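Long-range contacts in catalase (Bacillus pumilus, PDB 4QOL), which breaks hydrogen peroxide down to water and oxygen at a buried heme and probably also oxidises phenolic substrates in a peroxidase-like way: residues E210-V214 against V263-L268; P278-T282 against S328-L332. All blocks are in the same frame, centred on the assembly; numbering follows the deposited sequence.

Interaction 1 (E210-V214 against V263-L268); sequences ETKYV and VQLMPL
Thr211 meets Leu268 through its methyl side: CG2, which stands anti to the backbone N, comes to 4.1 Å from Leu268 CD1, and a beta-branched residue suits this strand position because its methyl gives an apolar branch toward the leucine. At Lys212 the contact is made by the aliphatic root, CB lying 4.1 Å from Leu265 CD2. Tyr213 carries the pairing. Its N donates to Met266 O at 2.9 Å, bent to 139° at the hydrogen, while its O receives Met266 N along a straighter path of 165°, making an antiparallel hydrogen-bonded pair. Leu268 sends CD2 over one face of the phenol ring in a CH-pi contact, and the flexible thioether of Met266 adds an oblique Met-aromatic contact. A water joins Tyr213 OH to Leu268 O. Val214, in the next, non-hydrogen-bonded pair with Leu265, lays CG2 against Val263 CB (3.7 Å) and Leu265 CD2, and its CA makes a C-H...O contact with Gln264 O at 3.2 Å. Two short antiparallel segments thus adjoin at 134° in the catalase beta sheet: strand 202-205 bonds to the other edge of 211-220 through Trp204 and Phe202, while strand 293-302 flanks 258-267, with Val263 bonded to Gln293.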
ATOM      1  N   GLU A 210     -19.559 -37.167  15.363  1.00 21.38           N
ATOM      2  CA  GLU A 210     -18.693 -37.614  16.441  1.00 22.24           C
ATOM      3  C   GLU A 210     -17.323 -36.993  16.264  1.00 23.17           C
ATOM      4  O   GLU A 210     -16.817 -36.961  15.140  1.00 22.06           O
ATOM      5  CB  GLU A 210     -18.569 -39.144  16.497  1.00 26.56           C
ATOM      6  CG  GLU A 210     -19.912 -39.829  16.734  1.00 30.55           C
ATOM      7  CD  GLU A 210     -20.016 -41.282  16.267  1.00 34.99           C
ATOM      8  OE1 GLU A 210     -19.151 -41.850  15.522  1.00 33.19           O
ATOM      9  OE2 GLU A 210     -21.044 -41.886  16.700  1.00 37.03           O
ATOM     10  N   THR A 211     -16.772 -36.518  17.366  1.00 21.39           N
ATOM     11  CA  THR A 211     -15.477 -35.778  17.370  1.00 22.40           C
ATOM     12  C   THR A 211     -14.375 -36.548  18.088  1.00 21.46           C
ATOM     13  O   THR A 211     -14.612 -37.149  19.155  1.00 20.27           O
ATOM     14  CB  THR A 211     -15.631 -34.411  18.067  1.00 22.06           C
ATOM     15  OG1 THR A 211     -16.629 -33.640  17.410  1.00 23.72           O
ATOM     16  CG2 THR A 211     -14.266 -33.625  18.041  1.00 21.70           C
ATOM     17  N   LYS A 212     -13.168 -36.552  17.489  1.00 21.59           N
ATOM     18  CA  LYS A 212     -11.960 -37.039  18.147  1.00 20.99           C
ATOM     19  C   LYS A 212     -10.924 -35.922  18.028  1.00 19.14           C
ATOM     20  O   LYS A 212     -10.948 -35.123  17.090  1.00 18.94           O
ATOM     21  CB  LYS A 212     -11.357 -38.253  17.451  1.00 25.80           C
ATOM     22  CG  LYS A 212     -12.288 -39.420  17.306  1.00 31.14           C
ATOM     23  CD  LYS A 212     -11.905 -40.505  18.246  1.00 35.79           C
ATOM     24  CE  LYS A 212     -12.831 -41.684  18.033  1.00 39.66           C
ATOM     25  NZ  LYS A 212     -13.037 -42.329  19.345  1.00 43.83           N
ATOM     26  N   TYR A 213     -10.073 -35.844  19.026  1.00 17.84           N
ATOM     27  CA  TYR A 213      -8.847 -35.060  18.904  1.00 16.50           C
ATOM     28  C   TYR A 213      -7.823 -35.797  18.035  1.00 16.03           C
ATOM     29  O   TYR A 213      -7.693 -37.001  18.076  1.00 15.66           O
ATOM     30  CB  TYR A 213      -8.216 -34.808  20.249  1.00 17.57           C
ATOM     31  CG  TYR A 213      -8.896 -33.826  21.192  1.00 19.26           C
ATOM     32  CD1 TYR A 213      -9.393 -32.591  20.760  1.00 20.53           C
ATOM     33  CD2 TYR A 213      -9.010 -34.133  22.530  1.00 21.28           C
ATOM     34  CE1 TYR A 213      -9.971 -31.710  21.642  1.00 20.60           C
ATOM     35  CE2 TYR A 213      -9.536 -33.231  23.422  1.00 22.60           C
ATOM     36  CZ  TYR A 213     -10.012 -32.032  22.969  1.00 23.90           C
ATOM     37  OH  TYR A 213     -10.508 -31.135  23.857  1.00 28.66           O
ATOM     38  N   VAL A 214      -7.055 -34.994  17.220  1.00 15.56           N
ATOM     39  CA  VAL A 214      -6.082 -35.546  16.329  1.00 16.39           C
ATOM     40  C   VAL A 214      -4.786 -34.748  16.381  1.00 15.52           C
ATOM     41  O   VAL A 214      -4.816 -33.540  16.554  1.00 17.05           O
ATOM     42  CB  VAL A 214      -6.634 -35.657  14.876  1.00 17.02           C
ATOM     43  CG1 VAL A 214      -6.886 -34.289  14.290  1.00 17.59           C
ATOM     44  CG2 VAL A 214      -5.728 -36.502  13.982  1.00 17.30           C
ATOM     45  N   VAL A 263      -1.402 -40.149  11.891  1.00 19.52           N
ATOM     46  CA  VAL A 263      -2.126 -39.433  12.927  1.00 19.65           C
ATOM     47  C   VAL A 263      -2.161 -40.194  14.231  1.00 19.88           C
ATOM     48  O   VAL A 263      -2.049 -41.413  14.267  1.00 19.31           O
ATOM     49  CB  VAL A 263      -3.568 -39.067  12.517  1.00 20.70           C
ATOM     50  CG1 VAL A 263      -3.510 -38.088  11.349  1.00 20.62           C
ATOM     51  CG2 VAL A 263      -4.388 -40.290  12.161  1.00 19.30           C
ATOM     52  N   GLN A 264      -2.343 -39.444  15.319  1.00 20.09           N
ATOM     53  CA  GLN A 264      -2.802 -40.006  16.591  1.00 19.27           C
ATOM     54  C   GLN A 264      -4.195 -39.497  16.883  1.00 19.30           C
ATOM     55  O   GLN A 264      -4.520 -38.339  16.583  1.00 17.77           O
ATOM     56  CB  GLN A 264      -1.875 -39.524  17.738  1.00 19.54           C
ATOM     57  CG  GLN A 264      -0.428 -39.927  17.662  1.00 20.21           C
ATOM     58  CD  GLN A 264       0.413 -39.207  18.711  1.00 21.25           C
ATOM     59  OE1 GLN A 264       0.731 -38.030  18.565  1.00 20.07           O
ATOM     60  NE2 GLN A 264       0.773 -39.917  19.780  1.00 20.25           N
ATOM     61  N   LEU A 265      -5.020 -40.373  17.455  1.00 18.95           N
ATOM     62  CA  LEU A 265      -6.408 -40.041  17.744  1.00 20.66           C
ATOM     63  C   LEU A 265      -6.667 -40.236  19.244  1.00 20.19           C
ATOM     64  O   LEU A 265      -6.256 -41.250  19.822  1.00 21.83           O
ATOM     65  CB  LEU A 265      -7.384 -40.887  16.902  1.00 23.11           C
ATOM     66  CG  LEU A 265      -7.371 -40.554  15.399  1.00 26.08           C
ATOM     67  CD1 LEU A 265      -7.956 -41.687  14.583  1.00 26.48           C
ATOM     68  CD2 LEU A 265      -8.129 -39.253  15.134  1.00 26.92           C
ATOM     69  N   MET A 266      -7.316 -39.260  19.865  1.00 19.24           N
ATOM     70  CA  MET A 266      -7.650 -39.283  21.298  1.00 20.33           C
ATOM     71  C   MET A 266      -9.116 -38.940  21.493  1.00 21.07           C
ATOM     72  O   MET A 266      -9.616 -37.967  20.927  1.00 21.78           O
ATOM     73  CB  MET A 266      -6.736 -38.298  22.043  1.00 20.13           C
ATOM     74  CG  MET A 266      -7.105 -38.053  23.479  1.00 19.51           C
ATOM     75  SD  MET A 266      -6.118 -36.706  24.219  1.00 20.91           S
ATOM     76  CE  MET A 266      -4.486 -37.371  24.332  1.00 21.38           C
ATOM     77  N   PRO A 267      -9.842 -39.743  22.294  1.00 20.80           N
ATOM     78  CA  PRO A 267     -11.177 -39.297  22.704  1.00 23.24           C
ATOM     79  C   PRO A 267     -11.191 -37.979  23.438  1.00 21.99           C
ATOM     80  O   PRO A 267     -10.337 -37.742  24.249  1.00 19.68           O
ATOM     81  CB  PRO A 267     -11.648 -40.393  23.678  1.00 23.24           C
ATOM     82  CG  PRO A 267     -10.718 -41.528  23.522  1.00 23.83           C
ATOM     83  CD  PRO A 267      -9.451 -41.038  22.862  1.00 22.46           C
ATOM     84  N   LEU A 268     -12.195 -37.138  23.189  1.00 23.66           N
ATOM     85  CA  LEU A 268     -12.305 -35.884  23.943  1.00 27.31           C
ATOM     86  C   LEU A 268     -12.296 -36.165  25.421  1.00 27.96           C
ATOM     87  O   LEU A 268     -11.731 -35.392  26.198  1.00 29.93           O
ATOM     88  CB  LEU A 268     -13.572 -35.134  23.599  1.00 27.80           C
ATOM     89  CG  LEU A 268     -13.732 -34.642  22.176  1.00 28.90           C
ATOM     90  CD1 LEU A 268     -15.038 -33.852  22.080  1.00 30.40           C
ATOM     91  CD2 LEU A 268     -12.558 -33.793  21.768  1.00 30.48           C
TER
HETATM   92  O   HOH W   1     -14.397 -38.444  21.210  1.00 25.06           O
HETATM   93  O   HOH W   2     -12.081 -32.690  25.930  1.00 32.55           O

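Interaction 2 (P278-T282 against S328-L332). With HEM (protoporphyrin IX containing Fe), chain E.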
ATOM      1  N   PRO A 278      -4.381 -31.845  26.837  1.00 18.05           N
ATOM      2  CA  PRO A 278      -4.024 -32.390  25.539  1.00 18.20           C
ATOM      3  C   PRO A 278      -3.987 -31.305  24.430  1.00 17.85           C
ATOM      4  O   PRO A 278      -3.427 -31.581  23.365  1.00 20.49           O
ATOM      5  CB  PRO A 278      -5.085 -33.455  25.286  1.00 18.75           C
ATOM      6  CG  PRO A 278      -6.183 -33.073  26.165  1.00 18.36           C
ATOM      7  CD  PRO A 278      -5.526 -32.539  27.395  1.00 18.56           C
ATOM      8  N   CYS A 279      -4.572 -30.139  24.698  1.00 17.14           N
ATOM      9  CA  CYS A 279      -4.580 -29.003  23.768  1.00 17.27           C
ATOM     10  C   CYS A 279      -3.574 -27.913  24.184  1.00 16.85           C
ATOM     11  O   CYS A 279      -3.629 -26.767  23.692  1.00 16.90           O
ATOM     12  CB  CYS A 279      -5.962 -28.402  23.627  1.00 18.34           C
ATOM     13  SG  CYS A 279      -7.151 -29.544  22.836  1.00 19.35           S
ATOM     14  N   ASP A 280      -2.617 -28.276  25.038  1.00 16.79           N
ATOM     15  CA  ASP A 280      -1.446 -27.471  25.300  1.00 15.71           C
ATOM     16  C   ASP A 280      -0.324 -27.789  24.282  1.00 15.70           C
ATOM     17  O   ASP A 280       0.210 -28.880  24.300  1.00 19.43           O
ATOM     18  CB  ASP A 280      -0.925 -27.818  26.740  1.00 17.01           C
ATOM     19  CG  ASP A 280       0.310 -27.017  27.169  1.00 17.48           C
ATOM     20  OD1 ASP A 280       0.860 -26.233  26.363  1.00 17.49           O
ATOM     21  OD2 ASP A 280       0.793 -27.225  28.329  1.00 15.43           O
ATOM     22  N   PRO A 281       0.026 -26.831  23.383  1.00 14.05           N
ATOM     23  CA  PRO A 281       0.981 -27.143  22.307  1.00 13.70           C
ATOM     24  C   PRO A 281       2.459 -27.187  22.773  1.00 13.85           C
ATOM     25  O   PRO A 281       3.303 -27.438  21.953  1.00 14.21           O
ATOM     26  CB  PRO A 281       0.748 -26.013  21.321  1.00 12.54           C
ATOM     27  CG  PRO A 281       0.433 -24.847  22.200  1.00 13.71           C
ATOM     28  CD  PRO A 281      -0.384 -25.429  23.365  1.00 13.21           C
ATOM     29  N   THR A 282       2.712 -27.047  24.063  1.00 14.45           N
ATOM     30  CA  THR A 282       3.983 -27.379  24.653  1.00 14.84           C
ATOM     31  C   THR A 282       4.071 -28.867  25.042  1.00 15.89           C
ATOM     32  O   THR A 282       5.093 -29.305  25.545  1.00 16.89           O
ATOM     33  CB  THR A 282       4.344 -26.557  25.899  1.00 16.08           C
ATOM     34  OG1 THR A 282       3.472 -26.923  26.982  1.00 16.76           O
ATOM     35  CG2 THR A 282       4.311 -25.094  25.601  1.00 17.79           C
ATOM     36  N   SER A 328      -9.009 -26.994  17.426  1.00 16.22           N
ATOM     37  CA  SER A 328      -9.266 -27.208  18.816  1.00 17.28           C
ATOM     38  C   SER A 328      -9.227 -25.865  19.553  1.00 18.67           C
ATOM     39  O   SER A 328      -8.794 -24.813  19.000  1.00 21.49           O
ATOM     40  CB  SER A 328      -8.250 -28.145  19.429  1.00 17.93           C
ATOM     41  OG  SER A 328      -6.969 -27.512  19.645  1.00 15.98           O
ATOM     42  N   GLU A 329      -9.491 -25.972  20.847  1.00 18.72           N
ATOM     43  CA  GLU A 329      -9.422 -24.859  21.803  1.00 19.31           C
ATOM     44  C   GLU A 329      -8.022 -24.312  22.151  1.00 19.33           C
ATOM     45  O   GLU A 329      -7.909 -23.300  22.836  1.00 19.12           O
ATOM     46  CB  GLU A 329     -10.209 -25.320  23.040  1.00 23.51           C
ATOM     47  CG  GLU A 329      -9.800 -26.733  23.472  1.00 27.84           C
ATOM     48  CD  GLU A 329     -10.596 -28.009  22.884  1.00 29.98           C
ATOM     49  OE1 GLU A 329     -11.072 -28.185  21.731  1.00 23.10           O
ATOM     50  OE2 GLU A 329     -10.694 -29.022  23.638  1.00 41.68           O
ATOM     51  N   ASP A 330      -6.978 -24.930  21.623  1.00 17.17           N
ATOM     52  CA  ASP A 330      -5.587 -24.542  21.862  1.00 16.75           C
ATOM     53  C   ASP A 330      -5.441 -22.996  21.650  1.00 17.55           C
ATOM     54  O   ASP A 330      -5.747 -22.542  20.567  1.00 15.36           O
ATOM     55  CB  ASP A 330      -4.759 -25.398  20.895  1.00 17.50           C
ATOM     56  CG  ASP A 330      -3.242 -25.047  20.850  1.00 19.63           C
ATOM     57  OD1 ASP A 330      -2.907 -23.867  20.947  1.00 17.26           O
ATOM     58  OD2 ASP A 330      -2.448 -25.953  20.510  1.00 17.90           O
ATOM     59  N   LYS A 331      -4.944 -22.244  22.668  1.00 15.14           N
ATOM     60  CA  LYS A 331      -5.072 -20.828  22.647  1.00 15.88           C
ATOM     61  C   LYS A 331      -3.978 -20.214  21.708  1.00 14.78           C
ATOM     62  O   LYS A 331      -4.097 -19.073  21.330  1.00 17.07           O
ATOM     63  CB  LYS A 331      -4.901 -20.190  24.032  1.00 16.70           C
ATOM     64  CG  LYS A 331      -5.961 -20.591  25.050  1.00 18.00           C
ATOM     65  CD  LYS A 331      -5.718 -19.883  26.389  1.00 19.42           C
ATOM     66  CE  LYS A 331      -6.539 -20.535  27.482  1.00 18.55           C
ATOM     67  NZ  LYS A 331      -6.267 -19.850  28.756  1.00 16.45           N
ATOM     68  N   LEU A 332      -2.951 -21.009  21.427  1.00 14.21           N
ATOM     69  CA  LEU A 332      -1.896 -20.615  20.470  1.00 13.92           C
ATOM     70  C   LEU A 332      -2.500 -20.736  19.047  1.00 13.94           C
ATOM     71  O   LEU A 332      -2.502 -19.733  18.296  1.00 14.06           O
ATOM     72  CB  LEU A 332      -0.690 -21.531  20.683  1.00 14.16           C
ATOM     73  CG  LEU A 332       0.557 -21.056  19.906  1.00 13.25           C
ATOM     74  CD1 LEU A 332       1.153 -19.807  20.549  1.00 13.92           C
ATOM     75  CD2 LEU A 332       1.509 -22.207  19.866  1.00 13.54           C
TER
HETATM   76  CHA HEM E 501       4.385 -18.065   8.991  0.50 11.44           C
HETATM   77  CHB HEM E 501       2.140 -16.061  12.796  0.50 11.38           C
HETATM   78  CHC HEM E 501       2.920 -20.258  15.360  0.50 11.70           C
HETATM   79  CHD HEM E 501       4.473 -22.328  11.264  0.50 11.68           C
HETATM   80  C1A HEM E 501       3.745 -17.156   9.819  0.50 11.90           C
HETATM   81  C2A HEM E 501       3.420 -15.804   9.478  0.50 12.00           C
HETATM   82  C3A HEM E 501       2.788 -15.247  10.546  0.50 11.81           C
HETATM   83  C4A HEM E 501       2.715 -16.242  11.538  0.50 11.64           C
HETATM   84  CMA HEM E 501       2.150 -13.902  10.744  0.50 11.00           C
HETATM   85  CAA HEM E 501       3.700 -15.179   8.149  0.50 11.68           C
HETATM   86  CBA HEM E 501       2.721 -15.843   7.157  0.50 12.41           C
HETATM   87  CGA HEM E 501       2.750 -15.194   5.825  0.50 12.77           C
HETATM   88  O1A HEM E 501       2.202 -15.788   4.874  0.50 14.19           O
HETATM   89  O2A HEM E 501       3.210 -14.040   5.670  0.50 12.33           O
HETATM   90  C1B HEM E 501       2.206 -17.065  13.803  0.50 11.68           C
HETATM   91  C2B HEM E 501       1.672 -16.857  15.114  0.50 11.46           C
HETATM   92  C3B HEM E 501       1.893 -17.995  15.845  0.50 11.30           C
HETATM   93  C4B HEM E 501       2.535 -18.966  14.945  0.50 11.40           C
HETATM   94  CMB HEM E 501       0.989 -15.592  15.568  0.50 11.98           C
HETATM   95  CAB HEM E 501       1.513 -18.308  17.223  0.50 11.38           C
HETATM   96  CBB HEM E 501       0.612 -17.538  17.840  0.50 12.26           C
HETATM   97  C1C HEM E 501       3.410 -21.194  14.449  0.50 11.92           C
HETATM   98  C2C HEM E 501       3.424 -22.550  14.684  0.50 12.05           C
HETATM   99  C3C HEM E 501       3.885 -23.127  13.541  0.50 11.67           C
HETATM  100  C4C HEM E 501       4.081 -22.128  12.560  0.50 12.01           C
HETATM  101  CMC HEM E 501       3.090 -23.191  16.014  0.50 11.80           C
HETATM  102  CAC HEM E 501       3.962 -24.527  13.292  0.50 12.51           C
HETATM  103  CBC HEM E 501       3.135 -25.311  13.962  0.50 12.74           C
HETATM  104  C1D HEM E 501       4.560 -21.280  10.335  0.50 11.43           C
HETATM  105  C2D HEM E 501       5.064 -21.507   8.980  0.50 11.05           C
HETATM  106  C3D HEM E 501       5.079 -20.335   8.338  0.50 10.61           C
HETATM  107  C4D HEM E 501       4.560 -19.381   9.314  0.50 11.46           C
HETATM  108  CMD HEM E 501       5.498 -22.855   8.487  0.50 10.93           C
HETATM  109  CAD HEM E 501       5.498 -20.057   6.917  0.50 10.40           C
HETATM  110  CBD HEM E 501       4.291 -20.439   6.030  0.50 10.48           C
HETATM  111  CGD HEM E 501       4.767 -20.181   4.630  0.50 10.87           C
HETATM  112  O1D HEM E 501       5.438 -21.059   4.100  0.50 10.55           O
HETATM  113  O2D HEM E 501       4.493 -19.113   4.021  0.50 10.68           O
HETATM  114  NA  HEM E 501       3.273 -17.438  11.105  0.50 12.83           N
HETATM  115  NB  HEM E 501       2.691 -18.320  13.778  0.50 11.60           N
HETATM  116  NC  HEM E 501       3.737 -20.943  13.135  0.50 12.34           N
HETATM  117  ND  HEM E 501       4.262 -19.997  10.507  0.50 11.80           N
HETATM  118 FE   HEM E 501       3.510 -19.196  12.081  0.50 14.59          FE
HETATM  119  O   HOH W   3      -4.374 -24.339  25.153  1.00 19.10           O
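Cys279, Pro281 and Asp330 make most of this buried contact, which relies on close fit and a bridging water. The Cys279 thiol, SG anti to its carbonyl carbon (chi1 -66°), lies 3.8 Å from Ser328 OG and 3.7 Å from Glu329 OE2; a small, polarisable sulfur suits a slot lined by both carbon and oxygen. Glu329 has its salt bridge elsewhere, with Arg203. The carbonyl of Cys279 rests on Asp330, its O 3.3 Å from Asp330 CB, and takes a 2.9 Å bond from a water that also accepts weakly from Lys331 N. Pro281 lays one face of its ring over the carboxylate, CB 3.3 Å from Asp330 OD2, and sets its CG against Leu332 CD2 at 3.7 Å. A proline suits the place because its compact, rigid ring presents carbon both to the carboxylate and to the leucine branch. Asp330 CG lies anti to the backbone N (chi1 173°), which places OD1 to accept a weak bond from Leu332 N and another from Leu333 N, while OD2 takes one from His200 ND1. With an alanine here, the first turn of helix 331-348 is likely to lose its capping acceptor, His200 ND1 its mate, and the face of Pro281 its cover. Ser328 OG, also hydrogen-bonded to Thr201 O, accepts from Asp330 N, forming an ST turn just before the helix. The arrangement is an aspartate N-cap at the start of a heme-pocket helix: Leu332, held by Pro281 on one branch, brings CD1 to 3.6 Å from the heme vinyl carbon CBB.

In the fold
Interaction 1 closes before interaction 2 opens along the chain, yet their centres lie only 14 Å apart, on the same side of the chain's centre and both in the catalase fold. The loop carrying 278-282 leaves the end of strand 258-267 and leads to strand 293-302, so it folds back beside the sheet of interaction 1; segment 328-332 links strand 325-327 of that sheet to helix 331-348. The two contacts touch directly: Met266 SD packs on Pro278 CB, and Tyr213 CE1 on Cys279 SG. Together they join the end of the paired strands, through packed side chains, to the start of the helix that lines the heme pocket.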